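Local coordinates for protein AT27789p (Drosophila melanogaster, PDB 5UZN) that probably binds RNA, including mRNA, as the hnRNP F/H homolog Glorund, of which this chain is the third quasi-RNA recognition motif, at residues Tyr11-Arg16 and Val65-His70. Numbering follows the deposited sequence.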
loop_
_atom_site.group_PDB
_atom_site.type_symbol
_atom_site.label_atom_id
_atom_site.label_comp_id
_atom_site.label_asym_id
_atom_site.label_seq_id
_atom_site.Cartn_x
_atom_site.Cartn_y
_atom_site.Cartn_z
ATOM N N TYR A 11 10.320 -3.109 -4.315
ATOM C CA TYR A 11 9.934 -4.094 -3.309
ATOM C C TYR A 11 8.493 -3.829 -2.888
ATOM O O TYR A 11 8.166 -2.733 -2.414
ATOM C CB TYR A 11 10.876 -4.037 -2.112
ATOM C CG TYR A 11 12.313 -4.266 -2.516
ATOM C CD1 TYR A 11 13.103 -3.220 -2.999
ATOM C CD2 TYR A 11 12.880 -5.529 -2.422
ATOM C CE1 TYR A 11 14.414 -3.431 -3.378
ATOM C CE2 TYR A 11 14.205 -5.754 -2.801
ATOM C CZ TYR A 11 14.963 -4.696 -3.278
ATOM O OH TYR A 11 16.272 -4.904 -3.658
ATOM N N THR A 12 7.645 -4.838 -3.036
ATOM C CA THR A 12 6.204 -4.640 -3.118
ATOM C C THR A 12 5.479 -5.119 -1.868
ATOM O O THR A 12 5.720 -6.236 -1.383
ATOM C CB THR A 12 5.667 -5.371 -4.336
ATOM O OG1 THR A 12 6.379 -4.893 -5.468
ATOM C CG2 THR A 12 4.182 -5.105 -4.509
ATOM N N ILE A 13 4.565 -4.286 -1.377
ATOM C CA ILE A 13 3.632 -4.642 -0.313
ATOM C C ILE A 13 2.233 -4.590 -0.906
ATOM O O ILE A 13 1.778 -3.521 -1.337
ATOM C CB ILE A 13 3.746 -3.691 0.879
ATOM C CG1 ILE A 13 5.126 -3.784 1.531
ATOM C CG2 ILE A 13 2.664 -3.997 1.905
ATOM C CD1 ILE A 13 5.206 -2.901 2.770
ATOM N N HIS A 14 1.571 -5.745 -0.962
ATOM C CA HIS A 14 0.201 -5.841 -1.434
ATOM C C HIS A 14 -0.716 -5.606 -0.248
ATOM O O HIS A 14 -0.425 -6.043 0.864
ATOM C CB HIS A 14 -0.065 -7.212 -2.077
ATOM C CG HIS A 14 -1.460 -7.361 -2.595
ATOM N ND1 HIS A 14 -1.969 -6.558 -3.594
ATOM C CD2 HIS A 14 -2.470 -8.188 -2.222
ATOM C CE1 HIS A 14 -3.231 -6.890 -3.823
ATOM N NE2 HIS A 14 -3.560 -7.873 -3.004
ATOM N N MET A 15 -1.792 -4.853 -0.471
ATOM C CA MET A 15 -2.644 -4.382 0.613
ATOM C C MET A 15 -4.071 -4.828 0.355
ATOM O O MET A 15 -4.566 -4.695 -0.757
ATOM C CB MET A 15 -2.580 -2.845 0.753
ATOM C CG MET A 15 -1.176 -2.255 0.733
ATOM S SD MET A 15 -1.130 -0.460 0.602
ATOM C CE MET A 15 -1.672 -0.023 2.263
ATOM N N ARG A 16 -4.732 -5.368 1.370
ATOM C CA ARG A 16 -6.148 -5.678 1.265
ATOM C C ARG A 16 -6.945 -4.965 2.350
ATOM O O ARG A 16 -6.406 -4.593 3.400
ATOM C CB ARG A 16 -6.385 -7.188 1.338
ATOM C CG ARG A 16 -5.692 -7.939 0.212
ATOM C CD ARG A 16 -5.954 -9.427 0.282
ATOM N NE ARG A 16 -7.206 -9.784 -0.358
ATOM C CZ ARG A 16 -7.329 -9.901 -1.676
ATOM N NH1 ARG A 16 -6.267 -9.680 -2.462
ATOM N NH2 ARG A 16 -8.492 -10.256 -2.202
ATOM N N VAL A 65 10.525 -2.145 6.972
ATOM C CA VAL A 65 10.028 -1.193 7.962
ATOM C C VAL A 65 8.533 -0.956 7.746
ATOM O O VAL A 65 7.735 -1.027 8.689
ATOM C CB VAL A 65 10.831 0.123 7.907
ATOM C CG1 VAL A 65 10.107 1.229 8.658
ATOM C CG2 VAL A 65 12.224 -0.080 8.484
ATOM N N ALA A 66 8.121 -0.743 6.489
ATOM C CA ALA A 66 6.707 -0.482 6.212
ATOM C C ALA A 66 5.802 -1.644 6.614
ATOM O O ALA A 66 4.661 -1.420 7.038
ATOM C CB ALA A 66 6.508 -0.153 4.735
ATOM N N MET A 67 6.281 -2.887 6.516
ATOM C CA MET A 67 5.463 -4.017 6.954
ATOM C C MET A 67 5.128 -3.959 8.439
ATOM O O MET A 67 4.079 -4.470 8.851
ATOM C CB MET A 67 6.158 -5.342 6.621
ATOM C CG MET A 67 6.108 -5.733 5.129
ATOM S SD MET A 67 4.459 -6.096 4.465
ATOM C CE MET A 67 4.106 -7.644 5.290
ATOM N N LYS A 68 6.000 -3.364 9.257
ATOM C CA LYS A 68 5.804 -3.270 10.706
ATOM C C LYS A 68 5.183 -1.939 11.103
ATOM O O LYS A 68 4.141 -1.894 11.766
ATOM C CB LYS A 68 7.134 -3.394 11.466
ATOM C CG LYS A 68 8.225 -4.154 10.780
ATOM C CD LYS A 68 7.989 -5.645 10.839
ATOM C CE LYS A 68 9.204 -6.385 10.298
ATOM N NZ LYS A 68 9.134 -6.538 8.814
ATOM N N ARG A 69 5.829 -0.849 10.699
ATOM C CA ARG A 69 5.591 0.481 11.247
ATOM C C ARG A 69 4.687 1.254 10.295
ATOM O O ARG A 69 5.137 1.778 9.272
ATOM C CB ARG A 69 6.919 1.182 11.486
ATOM C CG ARG A 69 7.724 0.528 12.600
ATOM C CD ARG A 69 9.199 0.879 12.525
ATOM N NE ARG A 69 9.414 2.288 12.211
ATOM C CZ ARG A 69 10.613 2.858 12.170
ATOM N NH1 ARG A 69 10.730 4.148 11.869
ATOM N NH2 ARG A 69 11.698 2.133 12.424
ATOM N N HIS A 70 3.414 1.334 10.664
ATOM C CA HIS A 70 2.361 1.922 9.851
ATOM C C HIS A 70 1.198 2.243 10.782
ATOM O O HIS A 70 1.162 1.805 11.936
ATOM C CB HIS A 70 1.948 0.962 8.731
ATOM C CG HIS A 70 1.628 -0.427 9.207
ATOM N ND1 HIS A 70 0.398 -0.765 9.727
ATOM C CD2 HIS A 70 2.365 -1.565 9.216
ATOM C CE1 HIS A 70 0.394 -2.046 10.050
ATOM N NE2 HIS A 70 1.572 -2.558 9.745
#
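Ile13 of strand 11-16 meets Ala66 and Met67 of helix 60-68. The contact is small, 129 Å² in all, and apolar; no hydrogen bond crosses it. The CA atoms of Ile13 and Met67 are 7.5 Å apart, and the two side chains bridge that distance together.

From CB, which points at the helix, the Ile13 side chain splits into two branches. CG2 meets Met67 SD at 3.8 Å. CG1, on the other branch, also faces that sulfur. The chain then runs on extended, chi2 -176°, which carries CD1 out to the helix. This methyl touches two residues: Ala66 CB at 3.6 Å and Met67 SD at 3.7 Å. Met67 CG comes almost as near to CD1, at 3.8 Å.

Met67 reaches the strand by folding. Its chain bends at chi2 (-66°) and again at chi3, which brings SD against both branches of Ile13. The two side chains pass in opposite directions. Ala66 points its CB toward the strand, where it meets CD1. An alanine in place of Ile13 would probably leave a gap where CD1 met the Ala66 methyl and take the Ile13 branches away from the Met67 sulfur.

The contact is plain core packing of the RRM fold, in which two helices lie against one face of a four-stranded antiparallel sheet. Strand 11-16 is an inner strand, between 52-57 and 80-86. A backbone hydrogen bond between Ile13 and Ala55 ties it to strand 52-57. Phe57 of that same strand touches both Ile13 and Ala66, while Phe31 of helix 24-31 packs on Ala66.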